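Local coordinates for lipid-transfer protein (Thermomonospora curvata, PDB 6OK1) that is a lipid-transfer protein of the thiolase superfamily whose precise function remains unassigned, at residues A[166-178]-A[192-204]. Numbering follows the deposited sequence.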
# COMPACT_ATOMS: atom_id res chain seq x y z
N THR A 166 37.50 -0.68 2.47
CA THR A 166 37.79 -2.02 2.93
C THR A 166 36.70 -2.48 3.89
O THR A 166 35.87 -1.70 4.34
CB THR A 166 39.13 -2.10 3.66
OG1 THR A 166 39.02 -1.42 4.91
CG2 THR A 166 40.25 -1.45 2.83
N SER A 167 36.78 -3.75 4.25
CA SER A 167 35.85 -4.28 5.25
C SER A 167 35.96 -3.51 6.56
O SER A 167 34.95 -3.29 7.24
CB SER A 167 36.10 -5.75 5.48
OG SER A 167 35.24 -6.28 6.49
N GLU A 168 37.17 -3.09 6.96
CA GLU A 168 37.28 -2.34 8.21
C GLU A 168 36.54 -1.01 8.14
O GLU A 168 36.05 -0.53 9.17
CB GLU A 168 38.76 -2.13 8.58
CG GLU A 168 39.41 -3.39 9.07
CD GLU A 168 40.80 -3.17 9.62
OE1 GLU A 168 41.45 -2.20 9.20
OE2 GLU A 168 41.22 -3.97 10.49
N ASP A 169 36.48 -0.38 6.96
CA ASP A 169 35.71 0.85 6.83
C ASP A 169 34.23 0.60 7.12
O ASP A 169 33.59 1.38 7.83
CB ASP A 169 35.89 1.45 5.44
CG ASP A 169 37.31 1.90 5.20
OD1 ASP A 169 37.86 2.54 6.11
OD2 ASP A 169 37.86 1.60 4.12
N PHE A 170 33.67 -0.49 6.58
CA PHE A 170 32.30 -0.85 6.94
C PHE A 170 32.19 -1.19 8.42
O PHE A 170 31.19 -0.86 9.08
CB PHE A 170 31.84 -2.04 6.09
CG PHE A 170 31.89 -1.80 4.60
CD1 PHE A 170 31.68 -0.54 4.06
CD2 PHE A 170 32.16 -2.86 3.72
CE1 PHE A 170 31.71 -0.34 2.68
CE2 PHE A 170 32.20 -2.66 2.35
CZ PHE A 170 31.98 -1.41 1.82
N GLY A 171 33.21 -1.86 8.96
CA GLY A 171 33.21 -2.22 10.37
C GLY A 171 33.15 -1.03 11.30
O GLY A 171 32.54 -1.11 12.38
N ARG A 172 33.76 0.09 10.91
CA ARG A 172 33.71 1.26 11.78
C ARG A 172 32.28 1.73 12.00
O ARG A 172 31.97 2.30 13.05
CB ARG A 172 34.58 2.38 11.22
CG ARG A 172 35.99 2.26 11.74
CD ARG A 172 36.91 3.39 11.28
NE ARG A 172 37.50 3.05 10.00
CZ ARG A 172 38.57 2.29 9.85
NH1 ARG A 172 39.20 1.80 10.91
NH2 ARG A 172 39.01 2.00 8.64
N VAL A 173 31.41 1.52 11.00
CA VAL A 173 30.00 1.84 11.16
C VAL A 173 29.39 0.95 12.21
O VAL A 173 28.61 1.40 13.06
CB VAL A 173 29.26 1.69 9.82
CG1 VAL A 173 27.77 1.90 10.01
CG2 VAL A 173 29.78 2.67 8.82
N ALA A 174 29.69 -0.34 12.13
CA ALA A 174 29.17 -1.29 13.11
C ALA A 174 29.64 -0.93 14.51
O ALA A 174 28.86 -0.96 15.47
CB ALA A 174 29.60 -2.71 12.74
N VAL A 175 30.92 -0.57 14.65
CA VAL A 175 31.47 -0.26 15.97
C VAL A 175 30.79 0.96 16.57
O VAL A 175 30.41 0.96 17.75
CB VAL A 175 33.00 -0.07 15.87
CG1 VAL A 175 33.57 0.40 17.20
CG2 VAL A 175 33.68 -1.37 15.42
N VAL A 176 30.62 2.03 15.78
CA VAL A 176 29.99 3.22 16.35
C VAL A 176 28.52 2.96 16.65
O VAL A 176 28.01 3.37 17.70
CB VAL A 176 30.20 4.46 15.45
CG1 VAL A 176 29.32 4.41 14.22
CG2 VAL A 176 29.94 5.76 16.24
N ASP A 177 27.81 2.25 15.76
CA ASP A 177 26.46 1.82 16.11
C ASP A 177 26.43 1.11 17.46
O ASP A 177 25.58 1.39 18.31
CB ASP A 177 25.91 0.84 15.06
CG ASP A 177 25.24 1.50 13.87
OD1 ASP A 177 24.95 2.71 13.88
OD2 ASP A 177 24.98 0.76 12.89
N ARG A 178 27.29 0.10 17.63
CA ARG A 178 27.24 -0.69 18.85
C ARG A 178 27.74 0.11 20.05
O ARG A 178 27.32 -0.13 21.18
CB ARG A 178 28.05 -1.97 18.66
CG ARG A 178 27.36 -2.98 17.68
CD ARG A 178 26.13 -3.64 18.29
NE ARG A 178 26.52 -4.53 19.38
CZ ARG A 178 26.75 -5.84 19.25
NH1 ARG A 178 26.56 -6.46 18.09
NH2 ARG A 178 27.15 -6.53 20.32
N ARG A 192 26.73 -4.10 25.45
CA ARG A 192 27.48 -5.10 24.67
C ARG A 192 28.18 -4.44 23.48
O ARG A 192 27.91 -4.76 22.32
CB ARG A 192 26.55 -6.24 24.25
CG ARG A 192 25.92 -6.90 25.46
CD ARG A 192 25.17 -8.17 25.15
NE ARG A 192 26.05 -9.20 24.60
CZ ARG A 192 25.71 -10.49 24.51
NH1 ARG A 192 24.52 -10.88 24.96
NH2 ARG A 192 26.55 -11.37 23.98
N PRO A 193 29.11 -3.53 23.74
CA PRO A 193 29.86 -2.92 22.64
C PRO A 193 30.77 -3.93 21.97
O PRO A 193 31.10 -4.99 22.51
CB PRO A 193 30.67 -1.81 23.33
CG PRO A 193 30.88 -2.31 24.75
CD PRO A 193 29.61 -3.10 25.07
N ILE A 194 31.20 -3.59 20.75
CA ILE A 194 32.12 -4.44 20.00
C ILE A 194 33.37 -3.65 19.67
O ILE A 194 33.39 -2.41 19.70
CB ILE A 194 31.49 -4.99 18.70
CG1 ILE A 194 31.22 -3.86 17.70
CG2 ILE A 194 30.23 -5.76 19.02
CD1 ILE A 194 30.77 -4.35 16.34
N THR A 195 34.42 -4.39 19.34
CA THR A 195 35.61 -3.80 18.76
C THR A 195 35.64 -4.04 17.26
O THR A 195 34.94 -4.91 16.73
CB THR A 195 36.89 -4.40 19.37
OG1 THR A 195 36.95 -5.79 19.01
CG2 THR A 195 36.91 -4.24 20.91
N LEU A 196 36.49 -3.27 16.57
CA LEU A 196 36.70 -3.51 15.15
C LEU A 196 37.27 -4.91 14.92
O LEU A 196 36.95 -5.57 13.92
CB LEU A 196 37.62 -2.43 14.57
CG LEU A 196 37.80 -2.46 13.06
CD1 LEU A 196 36.47 -2.29 12.32
CD2 LEU A 196 38.78 -1.39 12.61
N GLU A 197 38.10 -5.38 15.85
CA GLU A 197 38.58 -6.75 15.78
C GLU A 197 37.43 -7.74 15.85
O GLU A 197 37.42 -8.75 15.13
CB GLU A 197 39.60 -6.97 16.90
CG GLU A 197 40.92 -6.15 16.73
CD GLU A 197 40.74 -4.62 16.58
OE1 GLU A 197 39.98 -3.98 17.37
OE2 GLU A 197 41.36 -4.05 15.65
N ASP A 198 36.46 -7.49 16.73
CA ASP A 198 35.28 -8.36 16.80
C ASP A 198 34.60 -8.44 15.45
O ASP A 198 34.13 -9.51 15.03
CB ASP A 198 34.26 -7.83 17.81
CG ASP A 198 34.69 -8.00 19.25
OD1 ASP A 198 35.46 -8.93 19.55
OD2 ASP A 198 34.23 -7.19 20.08
N HIS A 199 34.46 -7.29 14.80
CA HIS A 199 33.79 -7.22 13.51
C HIS A 199 34.55 -8.04 12.47
O HIS A 199 33.96 -8.85 11.74
CB HIS A 199 33.68 -5.76 13.10
CG HIS A 199 33.20 -5.56 11.70
ND1 HIS A 199 34.06 -5.54 10.63
CD2 HIS A 199 31.96 -5.37 11.20
CE1 HIS A 199 33.38 -5.34 9.52
NE2 HIS A 199 32.10 -5.23 9.84
N GLN A 200 35.87 -7.91 12.45
CA GLN A 200 36.68 -8.56 11.44
C GLN A 200 36.76 -10.06 11.66
O GLN A 200 36.90 -10.82 10.69
CB GLN A 200 38.08 -7.94 11.43
CG GLN A 200 38.11 -6.54 10.89
CD GLN A 200 37.72 -6.49 9.43
OE1 GLN A 200 38.48 -6.95 8.56
NE2 GLN A 200 36.51 -5.98 9.14
N ASN A 201 36.66 -10.50 12.92
CA ASN A 201 36.67 -11.92 13.26
C ASN A 201 35.32 -12.59 13.04
O ASN A 201 35.26 -13.83 13.01
CB ASN A 201 37.09 -12.12 14.72
CG ASN A 201 38.57 -11.83 14.94
OD1 ASN A 201 39.38 -12.04 14.04
ND2 ASN A 201 38.92 -11.35 16.13
N SER A 202 34.23 -11.82 12.90
CA SER A 202 32.93 -12.44 12.75
C SER A 202 32.80 -13.07 11.37
O SER A 202 33.38 -12.59 10.39
CB SER A 202 31.80 -11.44 13.00
OG SER A 202 31.69 -10.42 12.02
N ARG A 203 32.04 -14.15 11.30
CA ARG A 203 32.04 -15.01 10.12
C ARG A 203 31.50 -14.27 8.90
O ARG A 203 30.72 -13.32 9.02
CB ARG A 203 31.19 -16.26 10.38
CG ARG A 203 29.70 -16.00 10.39
CD ARG A 203 28.93 -17.23 10.80
NE ARG A 203 29.23 -18.35 9.92
CZ ARG A 203 28.75 -19.57 10.08
NH1 ARG A 203 27.91 -19.83 11.08
NH2 ARG A 203 29.12 -20.53 9.26
N TRP A 204 31.94 -14.69 7.72
CA TRP A 204 31.36 -14.16 6.49
C TRP A 204 29.92 -14.63 6.36
O TRP A 204 29.61 -15.80 6.60
CB TRP A 204 32.15 -14.62 5.26
CG TRP A 204 33.50 -14.03 5.11
CD1 TRP A 204 34.69 -14.70 5.11
CD2 TRP A 204 33.82 -12.65 4.88
NE1 TRP A 204 35.73 -13.82 4.93
CE2 TRP A 204 35.22 -12.55 4.78
CE3 TRP A 204 33.05 -11.49 4.77
CZ2 TRP A 204 35.87 -11.34 4.55
CZ3 TRP A 204 33.69 -10.30 4.56
CH2 TRP A 204 35.09 -10.23 4.44
O HOH W 1 37.53 -8.59 6.69
O HOH W 2 40.62 -4.75 13.17
O HOH W 3 31.21 -0.73 19.89
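Q200 NE2 donates to S167 OG at 3.0 Å, an almost straight bond (165°) close to the amide plane, where the short helix 196-201 comes close to helix 167-178. The same amide nitrogen, Q200 NE2, also donates to H199 ND1 at 2.9 Å, nearly in the ring plane, so that one NH2 group bridges ring and hydroxyl. With CG anti to the backbone N (chi1 171°), the H199 ring lies with one face over G171 CA, and its NE2 is hydrogen-bonded to D213. Beside this polar cluster L196 packs as a knob among E168, G171, R172 and V175, its CD1 3.6 Å from E168 O and its CD2 3.6 Å from R172 NH1. V175 CG2 lies 4.2 Å from both L196 CB and I194 CG1, and A174 CB packs against I194 CD1. At the other end R178, bent at chi2 and chi3, crosses I194 at about a right angle: I194 CG2 sits over one face of the guanidinium, near its centre, 3.4 Å from R178 NH2, while R192 O meets the edge, accepting from R178 NH2 at 2.8 Å and more weakly from NE. Within this thiolase-type N-terminal domain, then, directional bonds at both ends flank an apolar middle. An imidazole hydrogen-bonded at both nitrogens probably has its rotation fixed, and because ND1 accepts, NE2 probably carries the proton that faces D213.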